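Long-range contacts in Poly(Beta-D-mannuronate) lyase (Pseudopedobacter saltans, PDB 7O79), which probably cleaves alginate as a poly(beta-D-mannuronate) lyase of polysaccharide lyase family 6, built on a right-handed parallel beta-helix: residues P47-A52 against Y72-L78; V268-D274 against V321-N327; Y287-T293 against I381-F385. The contacts are given in a common frame with arbitrary orientation. Numbering follows the deposited sequence.

Contact 1 of 3, residues P47-A52 against Y72-L78; sequences PITLKA and YLVVEGL
Two strands from successive coils of the beta-helix, 48-52 and 73-76, run parallel and in register, axes approaching to 4.6 Å at 10°. Pro-47 starts the pairing, Pro-47 CB lying 4.2 Å from Val-74 CG2. Ile-48 pairs with Leu-73; Ile-48 N donates to Tyr-72 O (3.3 Å), Ile-48 O accepts from Val-74 N (2.9 Å), and on the inner face Ile-48 CB (chi1 m) lies 3.9 Å from Leu-73 CD2. Thr-49 (m) pairs with Val-74 on the outer face, Thr-49 OG1 to Val-74 CB 3.8 Å. Leu-50 (t, p) points inward beside Val-75, Leu-50 CB to Val-75 CG2 4.2 Å; Leu-50 N bonds to Val-74 O (2.8 Å) and Leu-50 O to Glu-76 N (2.9 Å). Lys-51 lies beside Glu-76, but its extended chain (p, t, t, t) leads away, and Lys-51 NZ stays 4.0 Å from Glu-76 OE2, beyond a salt bridge. Ala-52 N closes the series weakly on Glu-76 O (3.3 Å), next to Gly-77 (phi 80°). Main-chain bonds thus join the coils; Ile-48, Leu-50, Leu-73 and Val-75 line the interior, the last three against Phe-38, while the other face carries Val-74 with the polar Thr-49, Lys-51 and Glu-76.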
loop_
_atom_site.group_PDB
_atom_site.type_symbol
_atom_site.label_atom_id
_atom_site.label_comp_id
_atom_site.label_asym_id
_atom_site.label_seq_id
_atom_site.Cartn_x
_atom_site.Cartn_y
_atom_site.Cartn_z
ATOM N N PRO A 47 22.000 18.453 -5.455
ATOM C CA PRO A 47 20.960 18.526 -4.426
ATOM C C PRO A 47 21.476 19.238 -3.189
ATOM O O PRO A 47 22.678 19.457 -3.005
ATOM C CB PRO A 47 20.630 17.060 -4.115
ATOM C CG PRO A 47 21.305 16.254 -5.200
ATOM C CD PRO A 47 22.385 17.073 -5.787
ATOM N N ILE A 48 20.538 19.617 -2.329
ATOM C CA ILE A 48 20.851 20.175 -1.021
ATOM C C ILE A 48 20.333 19.209 0.031
ATOM O O ILE A 48 19.223 18.681 -0.084
ATOM C CB ILE A 48 20.267 21.595 -0.841
ATOM C CG1 ILE A 48 20.932 22.574 -1.804
ATOM C CG2 ILE A 48 20.427 22.088 0.602
ATOM C CD1 ILE A 48 20.229 23.886 -1.901
ATOM N N THR A 49 21.153 18.958 1.041
ATOM C CA THR A 49 20.899 17.923 2.028
ATOM C C THR A 49 20.754 18.549 3.407
ATOM O O THR A 49 21.606 19.334 3.831
ATOM C CB THR A 49 22.031 16.899 2.029
ATOM O OG1 THR A 49 22.158 16.334 0.715
ATOM C CG2 THR A 49 21.765 15.774 3.051
ATOM N N LEU A 50 19.660 18.228 4.078
ATOM C CA LEU A 50 19.495 18.455 5.505
ATOM C C LEU A 50 19.700 17.114 6.187
ATOM O O LEU A 50 19.080 16.130 5.785
ATOM C CB LEU A 50 18.095 18.986 5.812
ATOM C CG LEU A 50 17.712 19.239 7.278
ATOM C CD1 LEU A 50 18.681 20.221 7.942
ATOM C CD2 LEU A 50 16.268 19.684 7.410
ATOM N N LYS A 51 20.574 17.059 7.196
ATOM C CA LYS A 51 20.793 15.793 7.890
ATOM C C LYS A 51 21.335 16.035 9.292
ATOM O O LYS A 51 21.783 17.132 9.624
ATOM C CB LYS A 51 21.742 14.883 7.112
ATOM C CG LYS A 51 23.158 15.381 6.976
ATOM C CD LYS A 51 23.887 14.363 6.145
ATOM C CE LYS A 51 25.330 14.668 5.907
ATOM N NZ LYS A 51 25.874 13.563 5.052
ATOM N N ALA A 52 21.303 14.971 10.103
ATOM C CA ALA A 52 21.899 14.992 11.436
ATOM C C ALA A 52 23.415 14.821 11.355
ATOM O O ALA A 52 23.914 14.067 10.521
ATOM C CB ALA A 52 21.294 13.875 12.289
ATOM N N TYR A 72 14.729 18.531 -5.576
ATOM C CA TYR A 72 16.111 18.049 -5.400
ATOM C C TYR A 72 16.641 18.287 -3.992
ATOM O O TYR A 72 17.798 18.680 -3.807
ATOM C CB TYR A 72 17.061 18.650 -6.440
ATOM C CG TYR A 72 16.445 18.793 -7.805
ATOM C CD1 TYR A 72 16.017 17.665 -8.509
ATOM C CD2 TYR A 72 16.300 20.035 -8.397
ATOM C CE1 TYR A 72 15.449 17.780 -9.766
ATOM C CE2 TYR A 72 15.737 20.165 -9.658
ATOM C CZ TYR A 72 15.318 19.028 -10.337
ATOM O OH TYR A 72 14.760 19.154 -11.584
ATOM N N LEU A 73 15.814 17.989 -2.990
ATOM C CA LEU A 73 16.187 18.122 -1.592
ATOM C C LEU A 73 16.218 16.755 -0.923
ATOM O O LEU A 73 15.336 15.922 -1.145
ATOM C CB LEU A 73 15.218 19.044 -0.847
ATOM C CG LEU A 73 15.100 20.464 -1.400
ATOM C CD1 LEU A 73 14.166 21.294 -0.539
ATOM C CD2 LEU A 73 16.490 21.096 -1.471
ATOM N N VAL A 74 17.231 16.540 -0.092
ATOM C CA VAL A 74 17.455 15.275 0.584
ATOM C C VAL A 74 17.444 15.528 2.083
ATOM O O VAL A 74 18.047 16.496 2.562
ATOM C CB VAL A 74 18.794 14.638 0.155
ATOM C CG1 VAL A 74 19.029 13.310 0.882
ATOM C CG2 VAL A 74 18.854 14.474 -1.368
ATOM N N VAL A 75 16.773 14.649 2.825
ATOM C CA VAL A 75 16.748 14.696 4.278
ATOM C C VAL A 75 17.199 13.338 4.782
ATOM O O VAL A 75 16.692 12.311 4.322
ATOM C CB VAL A 75 15.353 15.054 4.824
ATOM C CG1 VAL A 75 15.285 14.790 6.321
ATOM C CG2 VAL A 75 15.011 16.516 4.509
ATOM N N GLU A 76 18.169 13.326 5.703
ATOM C CA GLU A 76 18.754 12.080 6.180
ATOM C C GLU A 76 18.886 12.070 7.693
ATOM O O GLU A 76 19.239 13.085 8.298
ATOM C CB GLU A 76 20.139 11.853 5.582
ATOM C CG GLU A 76 20.211 12.080 4.106
ATOM C CD GLU A 76 21.373 11.363 3.480
ATOM O OE1 GLU A 76 21.144 10.382 2.744
ATOM O OE2 GLU A 76 22.523 11.786 3.733
ATOM N N GLY A 77 18.625 10.907 8.296
ATOM C CA GLY A 77 19.069 10.644 9.654
ATOM C C GLY A 77 18.255 11.216 10.796
ATOM O O GLY A 77 18.747 11.226 11.933
ATOM N N LEU A 78 17.021 11.665 10.556
ATOM C CA LEU A 78 16.214 12.272 11.610
ATOM C C LEU A 78 15.425 11.228 12.410
ATOM O O LEU A 78 15.247 10.088 11.993
ATOM C CB LEU A 78 15.250 13.310 11.029
ATOM C CG LEU A 78 15.893 14.422 10.203
ATOM C CD1 LEU A 78 14.873 15.513 9.873
ATOM C CD2 LEU A 78 17.099 14.990 10.958
#

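Contact 2 of 3, residues V268-D274 against V321-N327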
loop_
_atom_site.group_PDB
_atom_site.type_symbol
_atom_site.label_atom_id
_atom_site.label_comp_id
_atom_site.label_asym_id
_atom_site.label_seq_id
_atom_site.Cartn_x
_atom_site.Cartn_y
_atom_site.Cartn_z
ATOM N N VAL A 268 1.735 -12.169 -9.669
ATOM C CA VAL A 268 2.654 -13.242 -10.059
ATOM C C VAL A 268 3.741 -13.408 -9.007
ATOM O O VAL A 268 4.217 -12.426 -8.429
ATOM C CB VAL A 268 3.294 -12.968 -11.439
ATOM C CG1 VAL A 268 4.044 -14.200 -11.931
ATOM C CG2 VAL A 268 2.217 -12.560 -12.459
ATOM N N ASN A 269 4.146 -14.666 -8.775
ATOM C CA ASN A 269 5.300 -15.006 -7.939
ATOM C C ASN A 269 5.158 -14.543 -6.495
ATOM O O ASN A 269 6.158 -14.231 -5.840
ATOM C CB ASN A 269 6.597 -14.466 -8.548
ATOM C CG ASN A 269 6.960 -15.178 -9.838
ATOM O OD1 ASN A 269 6.910 -16.407 -9.902
ATOM N ND2 ASN A 269 7.306 -14.417 -10.872
ATOM N N ASN A 270 3.934 -14.534 -5.970
ATOM C CA ASN A 270 3.700 -14.235 -4.560
ATOM C C ASN A 270 3.647 -15.514 -3.730
ATOM O O ASN A 270 3.078 -16.522 -4.150
ATOM C CB ASN A 270 2.403 -13.432 -4.384
ATOM C CG ASN A 270 2.425 -12.128 -5.186
ATOM O OD1 ASN A 270 3.143 -11.195 -4.833
ATOM N ND2 ASN A 270 1.683 -12.084 -6.286
ATOM N N TYR A 271 4.230 -15.458 -2.540
ATOM C CA TYR A 271 4.236 -16.577 -1.599
ATOM C C TYR A 271 3.433 -16.199 -0.358
ATOM O O TYR A 271 3.855 -15.332 0.417
ATOM C CB TYR A 271 5.665 -16.942 -1.232
ATOM C CG TYR A 271 5.789 -18.200 -0.408
ATOM C CD1 TYR A 271 5.917 -19.434 -1.030
ATOM C CD2 TYR A 271 5.840 -18.153 0.974
ATOM C CE1 TYR A 271 6.054 -20.587 -0.308
ATOM C CE2 TYR A 271 5.981 -19.314 1.718
ATOM C CZ TYR A 271 6.081 -20.530 1.061
ATOM O OH TYR A 271 6.223 -21.696 1.757
ATOM N N VAL A 272 2.288 -16.848 -0.165
ATOM C CA VAL A 272 1.384 -16.569 0.949
ATOM C C VAL A 272 1.213 -17.849 1.752
ATOM O O VAL A 272 0.907 -18.905 1.181
ATOM C CB VAL A 272 0.015 -16.054 0.455
ATOM C CG1 VAL A 272 -0.916 -15.767 1.626
ATOM C CG2 VAL A 272 0.204 -14.807 -0.414
ATOM N N ARG A 273 1.397 -17.761 3.070
ATOM C CA ARG A 273 1.185 -18.948 3.877
ATOM C C ARG A 273 0.772 -18.585 5.296
ATOM O O ARG A 273 1.132 -17.529 5.821
ATOM C CB ARG A 273 2.427 -19.845 3.865
ATOM C CG ARG A 273 3.680 -19.239 4.470
ATOM C CD ARG A 273 4.658 -20.348 4.879
ATOM N NE ARG A 273 3.967 -21.366 5.663
ATOM C CZ ARG A 273 3.852 -22.654 5.338
ATOM N NH1 ARG A 273 4.391 -23.122 4.216
ATOM N NH2 ARG A 273 3.180 -23.477 6.153
ATOM N N ASP A 274 -0.025 -19.477 5.891
ATOM C CA ASP A 274 -0.437 -19.378 7.298
ATOM C C ASP A 274 -1.203 -18.085 7.545
ATOM O O ASP A 274 -1.005 -17.396 8.548
ATOM C CB ASP A 274 0.748 -19.490 8.265
ATOM C CG ASP A 274 1.748 -20.576 7.872
ATOM O OD1 ASP A 274 1.325 -21.704 7.568
ATOM O OD2 ASP A 274 2.970 -20.320 7.919
ATOM N N VAL A 321 -0.831 -15.848 -11.812
ATOM C CA VAL A 321 -0.038 -17.010 -12.221
ATOM C C VAL A 321 1.146 -17.206 -11.285
ATOM O O VAL A 321 1.692 -16.245 -10.729
ATOM C CB VAL A 321 0.457 -16.864 -13.694
ATOM C CG1 VAL A 321 1.235 -18.082 -14.137
ATOM C CG2 VAL A 321 -0.721 -16.718 -14.624
ATOM N N ASN A 322 1.547 -18.472 -11.111
ATOM C CA ASN A 322 2.786 -18.812 -10.407
ATOM C C ASN A 322 2.840 -18.235 -9.004
ATOM O O ASN A 322 3.881 -17.732 -8.568
ATOM C CB ASN A 322 4.010 -18.362 -11.195
ATOM C CG ASN A 322 4.208 -19.173 -12.443
ATOM O OD1 ASN A 322 4.160 -18.648 -13.549
ATOM N ND2 ASN A 322 4.440 -20.473 -12.269
ATOM N N ASN A 323 1.715 -18.284 -8.300
ATOM C CA ASN A 323 1.671 -17.915 -6.893
ATOM C C ASN A 323 1.569 -19.169 -6.036
ATOM O O ASN A 323 1.204 -20.246 -6.509
ATOM C CB ASN A 323 0.487 -16.985 -6.600
ATOM C CG ASN A 323 0.519 -15.698 -7.429
ATOM O OD1 ASN A 323 1.291 -14.778 -7.134
ATOM N ND2 ASN A 323 -0.328 -15.623 -8.463
ATOM N N THR A 324 1.882 -19.014 -4.752
ATOM C CA THR A 324 1.766 -20.107 -3.797
ATOM C C THR A 324 0.941 -19.635 -2.611
ATOM O O THR A 324 1.243 -18.592 -2.023
ATOM C CB THR A 324 3.153 -20.579 -3.363
ATOM O OG1 THR A 324 3.845 -21.060 -4.519
ATOM C CG2 THR A 324 3.069 -21.670 -2.315
ATOM N N PHE A 325 -0.115 -20.387 -2.292
ATOM C CA PHE A 325 -1.009 -20.104 -1.165
ATOM C C PHE A 325 -1.100 -21.345 -0.274
ATOM O O PHE A 325 -1.894 -22.251 -0.548
ATOM C CB PHE A 325 -2.405 -19.699 -1.653
ATOM C CG PHE A 325 -2.402 -18.638 -2.723
ATOM C CD1 PHE A 325 -2.168 -17.297 -2.397
ATOM C CD2 PHE A 325 -2.635 -18.973 -4.047
ATOM C CE1 PHE A 325 -2.161 -16.305 -3.391
ATOM C CE2 PHE A 325 -2.621 -17.981 -5.048
ATOM C CZ PHE A 325 -2.376 -16.657 -4.720
ATOM N N LEU A 326 -0.358 -21.384 0.825
ATOM C CA LEU A 326 -0.291 -22.608 1.618
ATOM C C LEU A 326 -0.855 -22.413 3.015
ATOM O O LEU A 326 -0.627 -21.381 3.650
ATOM C CB LEU A 326 1.143 -23.137 1.709
ATOM C CG LEU A 326 1.721 -23.630 0.377
ATOM C CD1 LEU A 326 3.250 -23.745 0.468
ATOM C CD2 LEU A 326 1.089 -24.929 -0.049
ATOM N N ASN A 327 -1.592 -23.419 3.492
ATOM C CA ASN A 327 -2.052 -23.446 4.889
ATOM C C ASN A 327 -2.918 -22.228 5.206
ATOM O O ASN A 327 -2.826 -21.642 6.284
ATOM C CB ASN A 327 -0.858 -23.557 5.849
ATOM C CG ASN A 327 -1.262 -23.855 7.294
ATOM O OD1 ASN A 327 -2.238 -24.568 7.566
ATOM N ND2 ASN A 327 -0.490 -23.319 8.227
#
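Backbone hydrogen bonds carry most of this parallel pairing. Thr-324 N donates to Asn-270 O and Val-272 N to Thr-324 O, both at 2.8 Å; Leu-326 N reaches Val-272 O at 2.8 Å and Asp-274 N reaches Leu-326 O at 3.0 Å. The strand axes approach to 4.6 Å and differ by 8°. Before them both chains bend, with positive phi at Asn-269 and Asn-322, and a side chain takes over: Asn-323 OD1 accepts from Asn-270 N and from Asn-270 ND2, each at 2.9 Å, while Asn-323 ND2 donates to Val-267 O. This is the asparagine stacking known from parallel beta-helices. It continues to Asn-245, bonded to Asn-270, and Asn-360, bonded to Asn-323 N. At the far end Asn-327 ND2 donates to Asp-274 OD1 (2.5 Å); within the segment the other carboxylate oxygen, Asp-274 OD2, forms a salt bridge with Arg-273 NE (2.7 Å). Val-272 CB meets Phe-325 CD1 at 3.8 Å, while on the other face Tyr-271 CE1 lies 3.8 Å from Thr-324 CG2, and Leu-326 CB covers one face of the Arg-273 guanidinium. The pair sits between strands 241-248 and 356-364, and the chain at Gly-437 to Ile-440 bonds to Asn-269, Asn-322 and Thr-324.

Contact 3 of 3, residues Y287-T293 against I381-F385; sequences YIEKALT and ILANF
This is a surface contact between two loops that leave the beta-helix, made almost entirely by side chains, with no hydrogen bond across it. Segment 287-293 follows strand 280-283 and precedes the short strand 299-300; segment 381-385 lies between strands 371-373 and 391-397. The first has no regular secondary structure and arches so that its two ends, Tyr-287 and Leu-292 with Thr-293, face the partner while the residues between them stay out of reach. The second ends a 3-10 segment at 381-382 and continues in a type I beta turn from Leu-382 to Phe-385, with a weak bond from Phe-385 N to Leu-382 O (3.4 Å). The backbones stay well apart: CA atoms are 10.3 Å apart for Tyr-287 and Phe-385, and 7.1 Å for Leu-292 and Ile-381. The gap is bridged by a T-shaped aromatic pair. Tyr-287 (chi1 t) presents its ring face to the edge of Phe-385 (chi1 -84°), with centroids 4.9 Å apart, planes at 84°, and Tyr-287 CD1 to Phe-385 CE1 3.6 Å. Leu-292 (m, t) adds CD1 to Leu-382 CD2 at 3.8 Å and CD2 to the edge of the Phe-385 ring at CE2, 4.1 Å. Ile-381 (p, t) reaches Thr-293 CG2 with its CD1 at 3.7 Å, and Ile-381 CD1 lies 4.1 Å from Leu-292 O. Gln-347 holds the first loop through bonds to Tyr-287, Lys-290 and Leu-292, and Met-349 touches both Leu-382 and Phe-385. The contact therefore depends on shape and apolar burial, covering a modest 240 Å².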
loop_
_atom_site.group_PDB
_atom_site.type_symbol
_atom_site.label_atom_id
_atom_site.label_comp_id
_atom_site.label_asym_id
_atom_site.label_seq_id
_atom_site.Cartn_x
_atom_site.Cartn_y
_atom_site.Cartn_z
ATOM N N TYR A 287 -22.259 -3.761 -11.763
ATOM C CA TYR A 287 -22.875 -3.376 -13.030
ATOM C C TYR A 287 -23.475 -1.979 -12.910
ATOM O O TYR A 287 -24.217 -1.711 -11.964
ATOM C CB TYR A 287 -23.962 -4.386 -13.384
ATOM C CG TYR A 287 -24.725 -4.118 -14.662
ATOM C CD1 TYR A 287 -24.146 -4.351 -15.914
ATOM C CD2 TYR A 287 -26.036 -3.638 -14.620
ATOM C CE1 TYR A 287 -24.866 -4.119 -17.088
ATOM C CE2 TYR A 287 -26.749 -3.401 -15.771
ATOM C CZ TYR A 287 -26.174 -3.650 -17.000
ATOM O OH TYR A 287 -26.912 -3.415 -18.138
ATOM N N ILE A 288 -23.162 -1.087 -13.857
ATOM C CA ILE A 288 -23.630 0.298 -13.809
ATOM C C ILE A 288 -24.277 0.760 -15.103
ATOM O O ILE A 288 -24.673 1.923 -15.198
ATOM C CB ILE A 288 -22.499 1.280 -13.423
ATOM C CG1 ILE A 288 -21.482 1.401 -14.567
ATOM C CG2 ILE A 288 -21.849 0.903 -12.101
ATOM C CD1 ILE A 288 -20.543 2.593 -14.440
ATOM N N GLU A 289 -24.390 -0.100 -16.118
ATOM C CA GLU A 289 -24.882 0.379 -17.403
ATOM C C GLU A 289 -26.316 0.867 -17.291
ATOM O O GLU A 289 -26.697 1.844 -17.945
ATOM C CB GLU A 289 -24.765 -0.717 -18.462
ATOM C CG GLU A 289 -25.238 -0.297 -19.866
ATOM C CD GLU A 289 -24.538 0.954 -20.395
ATOM O OE1 GLU A 289 -25.234 1.964 -20.655
ATOM O OE2 GLU A 289 -23.293 0.946 -20.523
ATOM N N LYS A 290 -27.122 0.206 -16.469
ATOM C CA LYS A 290 -28.490 0.646 -16.222
ATOM C C LYS A 290 -28.941 0.107 -14.871
ATOM O O LYS A 290 -28.280 -0.742 -14.265
ATOM C CB LYS A 290 -29.424 0.189 -17.345
ATOM C CG LYS A 290 -29.763 -1.266 -17.296
ATOM C CD LYS A 290 -30.444 -1.720 -18.578
ATOM N N ALA A 291 -30.074 0.618 -14.398
ATOM C CA ALA A 291 -30.647 0.132 -13.153
ATOM C C ALA A 291 -31.347 -1.199 -13.409
ATOM O O ALA A 291 -32.235 -1.281 -14.264
ATOM C CB ALA A 291 -31.623 1.153 -12.567
ATOM N N LEU A 292 -30.938 -2.240 -12.671
ATOM C CA LEU A 292 -31.572 -3.550 -12.791
ATOM C C LEU A 292 -32.861 -3.625 -11.980
ATOM O O LEU A 292 -33.736 -4.434 -12.298
ATOM C CB LEU A 292 -30.609 -4.649 -12.334
ATOM C CG LEU A 292 -29.342 -4.850 -13.169
ATOM C CD1 LEU A 292 -28.488 -5.967 -12.559
ATOM C CD2 LEU A 292 -29.720 -5.162 -14.620
ATOM N N THR A 293 -32.965 -2.821 -10.916
ATOM C CA THR A 293 -34.174 -2.644 -10.117
ATOM C C THR A 293 -34.335 -1.168 -9.786
ATOM O O THR A 293 -33.413 -0.364 -9.952
ATOM C CB THR A 293 -34.141 -3.416 -8.786
ATOM O OG1 THR A 293 -33.373 -2.650 -7.849
ATOM C CG2 THR A 293 -33.523 -4.809 -8.944
ATOM N N ILE A 381 -33.700 -11.618 -12.999
ATOM C CA ILE A 381 -33.177 -10.392 -13.592
ATOM C C ILE A 381 -31.681 -10.445 -13.854
ATOM O O ILE A 381 -31.145 -9.508 -14.452
ATOM C CB ILE A 381 -33.491 -9.168 -12.715
ATOM C CG1 ILE A 381 -32.709 -9.252 -11.413
ATOM C CG2 ILE A 381 -34.991 -9.039 -12.491
ATOM C CD1 ILE A 381 -32.862 -8.034 -10.578
ATOM N N LEU A 382 -30.993 -11.510 -13.432
ATOM C CA LEU A 382 -29.592 -11.733 -13.775
ATOM C C LEU A 382 -29.398 -12.845 -14.803
ATOM O O LEU A 382 -28.257 -13.246 -15.058
ATOM C CB LEU A 382 -28.788 -12.060 -12.517
ATOM C CG LEU A 382 -28.921 -11.084 -11.359
ATOM C CD1 LEU A 382 -27.869 -11.391 -10.309
ATOM C CD2 LEU A 382 -28.755 -9.648 -11.887
ATOM N N ALA A 383 -30.478 -13.332 -15.422
ATOM C CA ALA A 383 -30.385 -14.540 -16.238
ATOM C C ALA A 383 -29.554 -14.327 -17.502
ATOM O O ALA A 383 -28.822 -15.231 -17.924
ATOM C CB ALA A 383 -31.791 -15.032 -16.588
ATOM N N ASN A 384 -29.636 -13.152 -18.126
ATOM C CA ASN A 384 -28.993 -12.974 -19.425
ATOM C C ASN A 384 -27.564 -12.484 -19.325
ATOM O O ASN A 384 -26.954 -12.187 -20.352
ATOM C CB ASN A 384 -29.813 -12.028 -20.303
ATOM C CG ASN A 384 -31.169 -12.593 -20.611
ATOM O OD1 ASN A 384 -31.372 -13.809 -20.505
ATOM N ND2 ASN A 384 -32.107 -11.734 -21.004
ATOM N N PHE A 385 -27.021 -12.397 -18.120
ATOM C CA PHE A 385 -25.631 -12.018 -17.934
ATOM C C PHE A 385 -24.758 -13.235 -18.188
ATOM O O PHE A 385 -24.912 -14.264 -17.523
ATOM C CB PHE A 385 -25.420 -11.488 -16.522
ATOM C CG PHE A 385 -25.752 -10.043 -16.375
ATOM C CD1 PHE A 385 -24.843 -9.066 -16.748
ATOM C CD2 PHE A 385 -26.986 -9.657 -15.882
ATOM C CE1 PHE A 385 -25.154 -7.725 -16.617
ATOM C CE2 PHE A 385 -27.308 -8.311 -15.745
ATOM C CZ PHE A 385 -26.387 -7.345 -16.110
#

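Contacts 1 and 2 belong to the same curled parallel sheet, on opposite sides of the chain's centre, with centres 39 Å apart. Contact 1 is complete before contact 2 opens, so they join an early and a late pair of coils in one repeating architecture. Contact 3 lies outside the sheets: its centre is 35 Å from that of contact 2 and 55 Å from that of contact 1. Its segments alternate with those of contact 2 along the chain: the loop segment 287-293 falls between strands 266-273 and 319-328, whereas the other loop segment comes after both. The coils thus stack by regular strand pairing, while insertions between late strands meet one another at the surface.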